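Local coordinates for protein amidase, hydantoinase/carbamoylase family (Burkholderia vietnamiensis, PDB 5I4M) that probably hydrolyses N-carbamoyl-L-amino acids to the free amino acids, as a two-zinc enzyme of the peptidase M20 family, at residues I212-I217 against G400-E405; F208-E213 against S391-P396; D34-V39 against G116-L121; H104-P109 against N148-R153; F366-R371 against A418-H423. All coordinates share one frame; numbering follows the deposited sequence.

Contact 1 of 5, residues I212-I217 against G400-E405. With ZN (zinc ion), chain D; 3PG (3-phosphoglyceric acid), chain E.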
# COMPACT_ATOMS: atom_id res chain seq x y z
N ILE A 212 18.83 15.03 -18.38
CA ILE A 212 19.59 13.79 -18.49
C ILE A 212 18.76 12.78 -19.27
O ILE A 212 17.52 12.83 -19.27
CB ILE A 212 19.99 13.22 -17.11
CG1 ILE A 212 18.76 13.01 -16.24
CG2 ILE A 212 21.01 14.13 -16.42
CD1 ILE A 212 18.98 11.98 -15.15
N GLU A 213 19.44 11.85 -19.94
CA GLU A 213 18.75 10.90 -20.81
C GLU A 213 17.73 10.05 -20.05
O GLU A 213 16.64 9.76 -20.57
CB GLU A 213 19.76 9.99 -21.50
CG GLU A 213 19.07 8.97 -22.41
CD GLU A 213 20.01 7.87 -22.86
OE1 GLU A 213 19.52 6.77 -23.17
OE2 GLU A 213 21.22 8.11 -22.89
N GLN A 214 18.08 9.61 -18.84
CA GLN A 214 17.30 8.68 -18.02
C GLN A 214 17.28 7.27 -18.61
O GLN A 214 16.45 6.45 -18.21
CB GLN A 214 15.87 9.20 -17.80
CG GLN A 214 15.87 10.58 -17.17
CD GLN A 214 14.47 11.11 -16.98
OE1 GLN A 214 13.80 11.45 -17.95
NE2 GLN A 214 14.02 11.18 -15.72
N GLY A 215 18.18 7.00 -19.54
CA GLY A 215 18.40 5.67 -20.08
C GLY A 215 19.86 5.49 -20.42
O GLY A 215 20.66 6.43 -20.29
N PRO A 216 20.24 4.31 -20.89
CA PRO A 216 21.66 3.92 -20.95
C PRO A 216 22.37 4.21 -22.26
O PRO A 216 23.57 3.92 -22.34
CB PRO A 216 21.57 2.41 -20.73
CG PRO A 216 20.31 2.03 -21.48
CD PRO A 216 19.34 3.17 -21.17
N ILE A 217 21.69 4.76 -23.27
CA ILE A 217 22.20 4.74 -24.64
C ILE A 217 23.41 5.65 -24.79
O ILE A 217 24.45 5.23 -25.32
CB ILE A 217 21.08 5.14 -25.63
CG1 ILE A 217 19.98 4.08 -25.63
CG2 ILE A 217 21.64 5.35 -27.03
CD1 ILE A 217 18.73 4.50 -26.38
N GLY A 400 22.53 4.59 -16.94
CA GLY A 400 21.23 4.96 -17.45
C GLY A 400 20.11 4.97 -16.44
O GLY A 400 18.94 4.91 -16.83
N ILE A 401 20.40 5.07 -15.14
CA ILE A 401 19.34 4.93 -14.14
C ILE A 401 18.81 6.31 -13.76
O ILE A 401 19.55 7.28 -13.60
CB ILE A 401 19.81 4.14 -12.91
CG1 ILE A 401 18.62 3.90 -11.98
CG2 ILE A 401 20.93 4.86 -12.20
CD1 ILE A 401 18.49 2.47 -11.48
N SER A 402 17.49 6.38 -13.61
CA SER A 402 16.81 7.55 -13.11
C SER A 402 15.63 7.06 -12.29
O SER A 402 15.28 5.88 -12.33
CB SER A 402 16.36 8.47 -14.25
OG SER A 402 15.79 9.66 -13.75
N HIS A 403 15.03 7.98 -11.53
CA HIS A 403 13.98 7.65 -10.56
C HIS A 403 14.49 6.66 -9.51
O HIS A 403 13.72 5.88 -8.94
CB HIS A 403 12.72 7.15 -11.27
CG HIS A 403 11.96 8.26 -11.93
ND1 HIS A 403 10.68 8.12 -12.42
CD2 HIS A 403 12.31 9.55 -12.17
CE1 HIS A 403 10.27 9.28 -12.93
NE2 HIS A 403 11.25 10.16 -12.79
N ASN A 404 15.79 6.75 -9.24
CA ASN A 404 16.49 6.04 -8.17
C ASN A 404 17.47 7.05 -7.58
O ASN A 404 18.00 7.90 -8.30
CB ASN A 404 17.22 4.79 -8.73
CG ASN A 404 17.86 3.93 -7.63
OD1 ASN A 404 18.67 4.40 -6.83
ND2 ASN A 404 17.51 2.64 -7.63
N GLU A 405 17.67 7.00 -6.27
CA GLU A 405 18.49 8.00 -5.60
C GLU A 405 19.96 7.95 -6.00
O GLU A 405 20.69 8.92 -5.75
CB GLU A 405 18.33 7.85 -4.09
CG GLU A 405 16.91 8.16 -3.63
CD GLU A 405 16.53 7.45 -2.36
OE1 GLU A 405 16.95 7.90 -1.27
OE2 GLU A 405 15.81 6.44 -2.44
ZN ZN D . 11.30 12.23 -13.36
C1 3PG E . 7.52 10.52 -17.07
O1 3PG E . 7.35 9.59 -16.26
O2 3PG E . 8.03 10.34 -18.20
C2 3PG E . 7.09 11.89 -16.66
O3 3PG E . 6.90 12.72 -17.81
C3 3PG E . 8.18 12.49 -15.79
O1P 3PG E . 9.36 12.66 -16.57
P 3PG E . 10.79 12.91 -15.82
O2P 3PG E . 10.53 13.94 -14.74
O3P 3PG E . 11.14 11.55 -15.24
O4P 3PG E . 11.71 13.43 -16.94
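Gly-400 lies against Gly-215 and Pro-216 where two active-site loops of the M20 metallohydrolase fold meet, one following strand 206-212 and the other strand 390-395. Its CA comes to 3.2 Å from Gly-215 O and 3.6 Å from Pro-216 N; a side chain here would run into that backbone, and the positive phi of Gly-400 also suits glycine. Past Ile-401, which turns away, Ser-402 points toward the loop of Gln-214. Its OG, anti to the backbone N (chi1 -176°), accepts a bond from Gln-214 NE2 at 3.1 Å, nearly in the amide plane, and is also bonded to Glu-407. His-403 follows, its NE2 on one zinc ion at 2.1 Å; Asp-115 and Glu-150 complete the protein ligands of that metal. His-403 ND1 is bonded to Asn-296 O of the second subunit, so the ring is held at both nitrogens. The extended Gln-214 chain serves both sides, for its NE2 also donates to 3PG O3P at 2.9 Å, the phosphate oxygen that lies 2.0 Å from the same zinc ion.

Contact 2 of 5, residues F208-E213 against S391-P396. With ZN (zinc ion), chain C.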
# COMPACT_ATOMS: atom_id res chain seq x y z
N PHE A 208 13.81 25.32 -25.50
CA PHE A 208 14.74 24.21 -25.40
C PHE A 208 14.73 23.71 -23.96
O PHE A 208 14.73 24.52 -23.03
CB PHE A 208 16.18 24.61 -25.76
CG PHE A 208 16.36 25.08 -27.17
CD1 PHE A 208 16.68 24.18 -28.18
CD2 PHE A 208 16.23 26.42 -27.49
CE1 PHE A 208 16.84 24.61 -29.49
CE2 PHE A 208 16.41 26.87 -28.78
CZ PHE A 208 16.71 25.96 -29.79
N GLU A 209 14.74 22.40 -23.76
CA GLU A 209 14.89 21.83 -22.43
C GLU A 209 16.11 20.90 -22.40
O GLU A 209 16.25 20.01 -23.24
CB GLU A 209 13.63 21.08 -21.99
CG GLU A 209 13.78 20.39 -20.61
CD GLU A 209 12.46 19.90 -20.04
OE1 GLU A 209 11.43 20.08 -20.72
OE2 GLU A 209 12.44 19.37 -18.90
N LEU A 210 16.97 21.13 -21.43
CA LEU A 210 18.15 20.31 -21.17
C LEU A 210 17.80 19.28 -20.09
O LEU A 210 17.21 19.64 -19.06
CB LEU A 210 19.30 21.21 -20.74
CG LEU A 210 20.56 20.59 -20.14
CD1 LEU A 210 21.27 19.74 -21.17
CD2 LEU A 210 21.48 21.71 -19.62
N HIS A 211 18.14 18.01 -20.32
CA HIS A 211 17.73 16.96 -19.38
C HIS A 211 18.70 15.79 -19.47
O HIS A 211 19.33 15.57 -20.51
CB HIS A 211 16.31 16.47 -19.72
CG HIS A 211 15.56 15.91 -18.56
ND1 HIS A 211 15.84 14.66 -18.02
CD2 HIS A 211 14.52 16.40 -17.84
CE1 HIS A 211 15.00 14.42 -17.03
NE2 HIS A 211 14.19 15.46 -16.90
N ILE A 212 18.83 15.03 -18.38
CA ILE A 212 19.59 13.79 -18.49
C ILE A 212 18.76 12.78 -19.27
O ILE A 212 17.52 12.83 -19.27
CB ILE A 212 19.99 13.22 -17.11
CG1 ILE A 212 18.76 13.01 -16.24
CG2 ILE A 212 21.01 14.13 -16.42
CD1 ILE A 212 18.98 11.98 -15.15
N GLU A 213 19.44 11.85 -19.94
CA GLU A 213 18.75 10.90 -20.81
C GLU A 213 17.73 10.05 -20.05
O GLU A 213 16.64 9.76 -20.57
CB GLU A 213 19.76 9.99 -21.50
CG GLU A 213 19.07 8.97 -22.41
CD GLU A 213 20.01 7.87 -22.86
OE1 GLU A 213 19.52 6.77 -23.17
OE2 GLU A 213 21.22 8.11 -22.89
N SER A 391 12.89 21.90 -29.03
CA SER A 391 13.54 20.59 -29.00
C SER A 391 14.26 20.46 -27.66
O SER A 391 14.10 21.31 -26.77
CB SER A 391 14.48 20.39 -30.20
OG SER A 391 15.71 21.10 -30.06
N MET A 392 15.04 19.39 -27.50
CA MET A 392 15.69 19.11 -26.23
C MET A 392 17.16 18.75 -26.43
O MET A 392 17.59 18.35 -27.52
CB MET A 392 15.00 17.97 -25.48
CG MET A 392 13.54 18.25 -25.14
SD MET A 392 12.89 16.93 -24.08
CE MET A 392 13.78 17.28 -22.56
N VAL A 393 17.91 18.90 -25.34
CA VAL A 393 19.32 18.52 -25.25
C VAL A 393 19.42 17.45 -24.17
O VAL A 393 18.99 17.69 -23.04
CB VAL A 393 20.21 19.71 -24.89
CG1 VAL A 393 21.68 19.29 -24.84
CG2 VAL A 393 19.98 20.87 -25.85
N PHE A 394 19.96 16.28 -24.53
CA PHE A 394 20.24 15.23 -23.56
C PHE A 394 21.73 15.16 -23.26
O PHE A 394 22.57 15.44 -24.13
CB PHE A 394 19.80 13.85 -24.05
CG PHE A 394 18.34 13.50 -23.78
CD1 PHE A 394 17.47 14.40 -23.17
CD2 PHE A 394 17.86 12.25 -24.15
CE1 PHE A 394 16.15 14.05 -22.94
CE2 PHE A 394 16.54 11.90 -23.92
CZ PHE A 394 15.68 12.80 -23.31
N VAL A 395 22.06 14.79 -22.04
CA VAL A 395 23.38 14.28 -21.67
C VAL A 395 23.17 12.90 -21.08
O VAL A 395 22.04 12.53 -20.75
CB VAL A 395 24.11 15.22 -20.68
CG1 VAL A 395 24.16 16.64 -21.23
CG2 VAL A 395 23.47 15.16 -19.29
N PRO A 396 24.23 12.09 -20.96
CA PRO A 396 24.07 10.73 -20.42
C PRO A 396 23.80 10.76 -18.93
O PRO A 396 23.90 11.80 -18.28
CB PRO A 396 25.42 10.05 -20.71
CG PRO A 396 26.15 10.96 -21.66
CD PRO A 396 25.62 12.34 -21.38
ZN ZN C . 12.33 15.13 -15.69
O HOH W 1 11.22 16.19 -17.25
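Leu-210 and Val-393 share one face of two parallel strands, 208-212 and 391-395, and meet at a slant, Leu-210 CD1 lying 3.7 Å from Val-393 CG1. Ile-212 and Val-395 meet on that face through their CG2 methyls. On the face of His-211, Glu-209 and Met-392 run side by side; the Met-392 chain bends at chi3 (70°), bringing CE to 3.7 Å from Glu-209 CG, while the Glu-209 carboxylate is held by Ser-103 and Ala-381. The Glu-213 and Phe-394 side chains run at about a right angle, yet carboxylate and ring planes are nearly parallel (10°); Glu-213 CA makes a CH-pi contact over the ring face. Five backbone hydrogen bonds tie the two segments, among them His-211 N to Val-393 O at 2.9 Å. The His-211 ring is steered by ND1, which donates to Ile-212 O at 2.8 Å and leaves NE2 to bind zinc at 2.2 Å. His-104 and Asp-115 share that metal; a zinc ligand at the C-terminal end of a parallel strand is typical of the M20 catalytic domain.

Contact 3 of 5, residues D34-V39 against G116-L121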
# COMPACT_ATOMS: atom_id res chain seq x y z
N ASP A 34 28.27 23.27 -8.74
CA ASP A 34 28.05 23.63 -7.35
C ASP A 34 26.60 24.01 -7.09
O ASP A 34 26.06 23.73 -6.01
CB ASP A 34 28.98 24.77 -6.93
CG ASP A 34 30.44 24.36 -6.92
OD1 ASP A 34 30.71 23.14 -6.95
OD2 ASP A 34 31.32 25.25 -6.87
N SER A 35 25.93 24.64 -8.06
CA SER A 35 24.53 24.95 -7.85
C SER A 35 23.70 23.67 -7.77
O SER A 35 22.75 23.60 -6.99
CB SER A 35 24.01 25.89 -8.94
OG SER A 35 23.82 25.24 -10.18
N LEU A 36 24.08 22.64 -8.54
CA LEU A 36 23.39 21.35 -8.44
C LEU A 36 23.63 20.71 -7.08
O LEU A 36 22.69 20.19 -6.46
CB LEU A 36 23.85 20.41 -9.56
CG LEU A 36 23.19 20.71 -10.90
CD1 LEU A 36 24.01 20.17 -12.08
CD2 LEU A 36 21.78 20.13 -10.95
N MET A 37 24.87 20.76 -6.58
CA MET A 37 25.13 20.19 -5.27
C MET A 37 24.39 20.96 -4.18
O MET A 37 23.97 20.36 -3.18
CB MET A 37 26.64 20.18 -5.00
CG MET A 37 27.44 19.41 -6.06
SD MET A 37 27.01 17.66 -6.11
CE MET A 37 26.01 17.58 -7.59
N GLU A 38 24.22 22.27 -4.35
CA GLU A 38 23.55 23.08 -3.35
C GLU A 38 22.05 22.76 -3.30
O GLU A 38 21.49 22.51 -2.23
CB GLU A 38 23.79 24.56 -3.65
CG GLU A 38 23.60 25.47 -2.48
CD GLU A 38 24.61 25.22 -1.38
OE1 GLU A 38 25.82 25.04 -1.67
OE2 GLU A 38 24.19 25.19 -0.21
N VAL A 39 21.39 22.74 -4.46
CA VAL A 39 19.97 22.40 -4.46
C VAL A 39 19.73 20.94 -4.07
O VAL A 39 18.67 20.60 -3.52
CB VAL A 39 19.35 22.71 -5.84
CG1 VAL A 39 17.87 22.40 -5.80
CG2 VAL A 39 19.56 24.17 -6.18
N GLY A 116 15.22 16.79 -14.00
CA GLY A 116 14.55 18.08 -13.90
C GLY A 116 15.40 19.24 -13.42
O GLY A 116 15.49 20.27 -14.09
N ILE A 117 16.02 19.11 -12.25
CA ILE A 117 16.71 20.27 -11.68
C ILE A 117 17.89 20.69 -12.55
O ILE A 117 18.23 21.88 -12.63
CB ILE A 117 17.12 19.98 -10.22
CG1 ILE A 117 17.77 21.22 -9.58
CG2 ILE A 117 18.06 18.79 -10.15
CD1 ILE A 117 16.82 22.42 -9.44
N TYR A 118 18.53 19.74 -13.24
CA TYR A 118 19.62 20.10 -14.15
C TYR A 118 19.15 21.09 -15.21
O TYR A 118 19.83 22.08 -15.50
CB TYR A 118 20.17 18.83 -14.80
CG TYR A 118 21.20 19.01 -15.90
CD1 TYR A 118 22.22 19.97 -15.82
CD2 TYR A 118 21.19 18.17 -17.01
CE1 TYR A 118 23.16 20.09 -16.83
CE2 TYR A 118 22.12 18.29 -18.02
CZ TYR A 118 23.11 19.25 -17.92
OH TYR A 118 24.03 19.36 -18.94
N GLY A 119 17.97 20.87 -15.79
CA GLY A 119 17.49 21.78 -16.82
C GLY A 119 17.17 23.17 -16.28
O GLY A 119 17.38 24.17 -16.97
N VAL A 120 16.66 23.24 -15.05
CA VAL A 120 16.42 24.54 -14.43
C VAL A 120 17.74 25.25 -14.17
O VAL A 120 17.93 26.41 -14.55
CB VAL A 120 15.60 24.38 -13.14
CG1 VAL A 120 15.48 25.72 -12.42
CG2 VAL A 120 14.21 23.81 -13.45
N LEU A 121 18.67 24.56 -13.50
CA LEU A 121 19.93 25.20 -13.14
C LEU A 121 20.82 25.42 -14.35
O LEU A 121 21.62 26.36 -14.36
CB LEU A 121 20.64 24.36 -12.07
CG LEU A 121 19.89 24.32 -10.74
CD1 LEU A 121 20.66 23.50 -9.70
CD2 LEU A 121 19.65 25.74 -10.23
O HOH W 2 22.94 27.23 -12.00
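Leu-36 sets CG beside its backbone N (chi1 -79°) and Leu-121 does likewise (chi1 -66°), turns that send their methyls past each other in opposite directions between two packed helices, 29-39 and 117-132, of the M20 catalytic domain. The short helical segments cross at 129° with their axes 10.2 Å apart, a distance bridged by apolar side chains. Leu-121 CD1 lies among Ser-35, Leu-36 and Val-39: it sits 3.8 Å from Leu-36 CD2, meets Val-39 CG2 tip to tip at 3.7 Å and comes to 3.4 Å from Ser-35 O. One turn earlier, Ile-117 CD1 touches Val-39 CG1 at 3.8 Å. Leu-36 crosses Tyr-118 at a slant, CD1 near ring atom CD1 and CD2 near the CA; the Tyr-118 ring continues to Leu-210 and Ile-212 of strand 206-212, and its OH is bonded to Ile-414 O. Trp-69 of helix 57-72 packs on Ser-35, Val-39 and Leu-121. Ser-35 OG is bonded to Leu-32 O, and one water donates to both Ser-35 OG and Leu-121 O, at 2.8 Å each.

Contact 4 of 5, residues H104-P109 against N148-R153. With ZN (zinc ion), chain C; ZN (zinc ion), chain D; 3PG (3-phosphoglyceric acid), chain E.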
# COMPACT_ATOMS: atom_id res chain seq x y z
N HIS A 104 11.81 21.08 -14.37
CA HIS A 104 11.07 20.98 -13.12
C HIS A 104 12.03 20.85 -11.94
O HIS A 104 13.10 20.26 -12.05
CB HIS A 104 10.12 19.77 -13.13
CG HIS A 104 10.79 18.47 -13.43
ND1 HIS A 104 11.11 17.55 -12.44
CD2 HIS A 104 11.19 17.91 -14.59
CE1 HIS A 104 11.68 16.50 -12.99
NE2 HIS A 104 11.74 16.69 -14.29
N ALA A 105 11.61 21.40 -10.81
CA ALA A 105 12.38 21.26 -9.59
C ALA A 105 11.84 20.17 -8.67
O ALA A 105 12.54 19.78 -7.72
CB ALA A 105 12.41 22.59 -8.84
N ASP A 106 10.64 19.66 -8.92
CA ASP A 106 10.08 18.60 -8.09
C ASP A 106 10.69 17.26 -8.48
O ASP A 106 11.23 17.09 -9.58
CB ASP A 106 8.55 18.56 -8.21
CG ASP A 106 8.07 18.19 -9.60
OD1 ASP A 106 8.26 19.00 -10.53
OD2 ASP A 106 7.47 17.10 -9.76
N SER A 107 10.62 16.30 -7.56
CA SER A 107 11.23 15.00 -7.78
C SER A 107 10.28 13.88 -7.40
O SER A 107 9.21 14.09 -6.83
CB SER A 107 12.53 14.83 -6.97
OG SER A 107 12.22 14.45 -5.63
N GLN A 108 10.71 12.67 -7.75
CA GLN A 108 10.10 11.46 -7.24
C GLN A 108 10.49 11.25 -5.78
O GLN A 108 11.45 11.85 -5.30
CB GLN A 108 10.57 10.27 -8.08
CG GLN A 108 10.12 10.36 -9.50
CD GLN A 108 8.68 9.92 -9.63
OE1 GLN A 108 8.18 9.18 -8.78
NE2 GLN A 108 8.00 10.37 -10.68
N PRO A 109 9.76 10.38 -5.07
CA PRO A 109 10.18 10.03 -3.71
C PRO A 109 11.55 9.37 -3.68
O PRO A 109 12.31 9.56 -2.73
CB PRO A 109 9.08 9.08 -3.22
CG PRO A 109 8.37 8.62 -4.47
CD PRO A 109 8.48 9.74 -5.45
N ASN A 148 4.86 20.54 -10.75
CA ASN A 148 4.40 19.15 -10.61
C ASN A 148 4.64 18.34 -11.87
O ASN A 148 3.76 17.61 -12.35
CB ASN A 148 2.92 19.08 -10.23
CG ASN A 148 2.48 17.65 -9.92
OD1 ASN A 148 3.16 16.93 -9.20
ND2 ASN A 148 1.38 17.21 -10.53
N GLU A 149 5.85 18.45 -12.43
CA GLU A 149 6.07 17.76 -13.70
C GLU A 149 6.02 16.25 -13.54
O GLU A 149 5.62 15.55 -14.47
CB GLU A 149 7.40 18.21 -14.33
CG GLU A 149 7.69 17.64 -15.72
CD GLU A 149 8.30 16.24 -15.68
OE1 GLU A 149 8.69 15.79 -14.58
OE2 GLU A 149 8.38 15.60 -16.74
N GLU A 150 6.40 15.72 -12.37
CA GLU A 150 6.59 14.27 -12.26
C GLU A 150 5.27 13.51 -12.31
O GLU A 150 5.26 12.34 -12.71
CB GLU A 150 7.33 13.91 -10.97
CG GLU A 150 8.83 14.26 -10.96
CD GLU A 150 9.68 13.28 -11.76
OE1 GLU A 150 9.12 12.41 -12.45
OE2 GLU A 150 10.93 13.38 -11.69
N GLY A 151 4.18 14.14 -11.90
CA GLY A 151 2.91 13.44 -11.87
C GLY A 151 2.83 12.32 -10.85
O GLY A 151 2.01 11.41 -11.02
N SER A 152 3.64 12.37 -9.79
CA SER A 152 3.67 11.33 -8.77
C SER A 152 2.75 11.64 -7.60
O SER A 152 1.90 10.82 -7.23
CB SER A 152 5.11 11.12 -8.28
OG SER A 152 5.13 10.16 -7.22
N ARG A 153 2.91 12.82 -6.99
CA ARG A 153 2.06 13.19 -5.86
C ARG A 153 0.65 13.54 -6.32
O ARG A 153 -0.34 13.12 -5.70
CB ARG A 153 2.66 14.36 -5.10
CG ARG A 153 1.77 14.82 -3.95
CD ARG A 153 2.32 16.04 -3.22
NE ARG A 153 1.37 16.42 -2.17
CZ ARG A 153 1.39 17.57 -1.50
NH1 ARG A 153 2.33 18.49 -1.76
NH2 ARG A 153 0.47 17.79 -0.57
ZN ZN C . 12.33 15.13 -15.69
ZN ZN D . 11.30 12.23 -13.36
C1 3PG E . 7.52 10.52 -17.07
O1 3PG E . 7.35 9.59 -16.26
O2 3PG E . 8.03 10.34 -18.20
C2 3PG E . 7.09 11.89 -16.66
O3 3PG E . 6.90 12.72 -17.81
C3 3PG E . 8.18 12.49 -15.79
O1P 3PG E . 9.36 12.66 -16.57
P 3PG E . 10.79 12.91 -15.82
O2P 3PG E . 10.53 13.94 -14.74
O3P 3PG E . 11.14 11.55 -15.24
O4P 3PG E . 11.71 13.43 -16.94
O HOH W 3 12.81 12.65 -9.79
O HOH W 1 11.22 16.19 -17.25
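The dinuclear zinc centre of the M20 family is built where His-104 and Asp-106, in the loop after strand 99-103, face Glu-149 and Glu-150, in the loop after strand 141-145. His-104 NE2 binds one zinc ion at 2.2 Å, and its ND1 donates to Asp-106 O almost in the ring plane, which fixes the rotation of the imidazole. Glu-149 lays its carboxylate over the ring, the planes 16° apart, with OE1 above the ring centre and 2.6 Å from 3PG O2P. Asp-106 grips the backbone of the facing loop: OD1 accepts from Glu-149 N at 3.1 Å and OD2 from Glu-150 N through its syn lone pair, so both glutamates are positioned by one second-shell carboxylate. Glu-150 holds the other zinc ion with OE2 at 2.1 Å and OE1 at 2.4 Å. Gln-108 NE2 reaches that OE1 at 2.9 Å from above the carboxylate plane, while its amide is also bonded to Ser-294 and Asn-296 of the second subunit. Asp-115 bridges the two metals, and His-211 and His-403 complete one site each. 3PG O2P bridges the zinc ions, with O4P on the His-104 ion and O3P on the Glu-150 ion. The two zinc charges probably offset those of the bridging Asp-115, the chelating Glu-150 and the phosphate.

Contact 5 of 5, residues F366-R371 against A418-H423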
# COMPACT_ATOMS: atom_id res chain seq x y z
N PHE A 366 31.41 22.78 -30.21
CA PHE A 366 32.32 22.39 -29.14
C PHE A 366 33.03 21.07 -29.41
O PHE A 366 33.81 20.63 -28.57
CB PHE A 366 31.57 22.32 -27.80
CG PHE A 366 31.21 23.67 -27.25
CD1 PHE A 366 30.02 24.29 -27.63
CD2 PHE A 366 32.05 24.33 -26.37
CE1 PHE A 366 29.69 25.55 -27.13
CE2 PHE A 366 31.73 25.58 -25.86
CZ PHE A 366 30.54 26.19 -26.24
N GLY A 367 32.78 20.43 -30.55
CA GLY A 367 33.42 19.16 -30.81
C GLY A 367 32.90 18.01 -29.97
O GLY A 367 33.58 16.99 -29.85
N TYR A 368 31.72 18.15 -29.38
CA TYR A 368 31.17 17.06 -28.58
C TYR A 368 30.67 15.94 -29.49
O TYR A 368 30.08 16.20 -30.54
CB TYR A 368 30.01 17.55 -27.71
CG TYR A 368 30.37 18.57 -26.65
CD1 TYR A 368 31.54 18.46 -25.91
CD2 TYR A 368 29.53 19.64 -26.40
CE1 TYR A 368 31.85 19.40 -24.95
CE2 TYR A 368 29.84 20.57 -25.44
CZ TYR A 368 30.99 20.45 -24.71
OH TYR A 368 31.27 21.40 -23.76
N SER A 369 30.88 14.70 -29.06
CA SER A 369 30.25 13.57 -29.74
C SER A 369 28.74 13.59 -29.49
O SER A 369 28.29 13.99 -28.41
CB SER A 369 30.84 12.26 -29.24
OG SER A 369 30.66 12.12 -27.84
N HIS A 370 27.97 13.18 -30.49
CA HIS A 370 26.52 13.24 -30.33
C HIS A 370 25.84 12.20 -31.22
O HIS A 370 26.44 11.66 -32.15
CB HIS A 370 25.97 14.64 -30.65
CG HIS A 370 26.33 15.14 -32.02
ND1 HIS A 370 25.57 14.86 -33.14
CD2 HIS A 370 27.36 15.90 -32.44
CE1 HIS A 370 26.13 15.44 -34.19
NE2 HIS A 370 27.22 16.07 -33.80
N ARG A 371 24.59 11.90 -30.89
CA ARG A 371 23.72 11.12 -31.76
C ARG A 371 22.28 11.59 -31.59
O ARG A 371 21.91 12.15 -30.55
CB ARG A 371 23.81 9.62 -31.48
CG ARG A 371 23.45 9.23 -30.05
CD ARG A 371 23.03 7.78 -29.98
NE ARG A 371 21.66 7.61 -30.44
CZ ARG A 371 21.08 6.43 -30.67
NH1 ARG A 371 21.76 5.31 -30.51
NH2 ARG A 371 19.82 6.38 -31.07
N ALA A 418 25.14 22.04 -20.88
CA ALA A 418 24.85 23.45 -20.68
C ALA A 418 25.49 24.32 -21.76
O ALA A 418 24.93 25.35 -22.13
CB ALA A 418 25.33 23.89 -19.29
N ASN A 419 26.68 23.94 -22.25
CA ASN A 419 27.26 24.66 -23.38
C ASN A 419 26.38 24.53 -24.63
O ASN A 419 26.19 25.50 -25.37
CB ASN A 419 28.67 24.15 -23.66
CG ASN A 419 29.71 24.83 -22.79
OD1 ASN A 419 29.56 26.00 -22.44
ND2 ASN A 419 30.77 24.11 -22.44
N VAL A 420 25.83 23.34 -24.86
CA VAL A 420 24.98 23.16 -26.03
C VAL A 420 23.68 23.94 -25.87
O VAL A 420 23.22 24.60 -26.81
CB VAL A 420 24.73 21.65 -26.25
CG1 VAL A 420 23.66 21.43 -27.31
CG2 VAL A 420 26.04 20.97 -26.63
N LEU A 421 23.09 23.90 -24.68
CA LEU A 421 21.90 24.70 -24.42
C LEU A 421 22.19 26.18 -24.63
O LEU A 421 21.42 26.90 -25.28
CB LEU A 421 21.40 24.46 -22.99
CG LEU A 421 20.19 25.29 -22.58
CD1 LEU A 421 18.97 24.83 -23.36
CD2 LEU A 421 19.92 25.23 -21.07
N LEU A 422 23.31 26.66 -24.08
CA LEU A 422 23.71 28.05 -24.24
C LEU A 422 23.73 28.47 -25.70
O LEU A 422 23.15 29.49 -26.08
CB LEU A 422 25.09 28.27 -23.61
CG LEU A 422 25.76 29.63 -23.82
CD1 LEU A 422 24.91 30.75 -23.23
CD2 LEU A 422 27.18 29.64 -23.22
N HIS A 423 24.40 27.69 -26.54
CA HIS A 423 24.54 28.14 -27.92
C HIS A 423 23.28 27.90 -28.75
O HIS A 423 22.99 28.70 -29.64
CB HIS A 423 25.76 27.51 -28.56
CG HIS A 423 27.00 28.28 -28.25
ND1 HIS A 423 27.46 29.29 -29.06
CD2 HIS A 423 27.80 28.28 -27.16
CE1 HIS A 423 28.53 29.84 -28.51
NE2 HIS A 423 28.76 29.24 -27.36
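Aromatic contacts lead where Phe-366, next to the Schellman motif that ends helix 353-365, meets the C-terminal helix 411-429. The edge of the Phe-366 ring points at the face of His-423 in an offset edge-to-face pair, with centroids 5.2 Å apart and planes at 70°; the closest atoms are Phe-366 CE1 and His-423 CD2, at 3.3 Å. Asn-419 takes a face of the same phenyl ring: its amide stacks nearly parallel to it, 8° between the planes, and its CB makes a CH-pi contact 3.9 Å from the centroid. Placing CG beside the backbone N (chi1 -85°) lets the Asn-419 amide lie flat there. Apolar packing is added where Tyr-368 and Val-420 slide past each other in opposite directions, Tyr-368 CD2 at 3.7 Å from Val-420 CG2, a methyl at the ring edge. Val-420 also packs on Ala-362 of helix 353-365 and Ile-225 of strand 225-242. A single hydrogen bond crosses the contact, from Asn-419 ND2 to Tyr-368 OH at 3.1 Å, close to straight and almost in the amide plane. Asn-419 OD1 accepts from Val-27 N, and His-423 NE2 is bonded to Ile-25 O. The Asn-419 amide is thus gripped at both ends while stacked on a ring, and the bond to Ile-25 O implies that His-423 carries a proton on NE2.

Overall arrangement
Contacts 3 and 4 interleave along the chain, and both close before contacts 1 and 2 open; contact 5 then crosses these two. Contacts 1 and 2, with centres 12 Å apart, share Ile-212 and Glu-213, so strand 206-212 runs from the sheet into the ligand loop. Contacts 1 and 4 meet at one zinc ion, contacts 2 and 4 at the other, and contacts 1 and 4 both touch the second subunit. Contact 5 packs behind contact 2 at about 10 Å between centres, while Tyr-118 of contact 3 touches contacts 1, 2 and 5. Contacts 4 and 5, whose centres are about 27 Å apart, mark the metal centre and the packing of helix 411-429 in one catalytic domain.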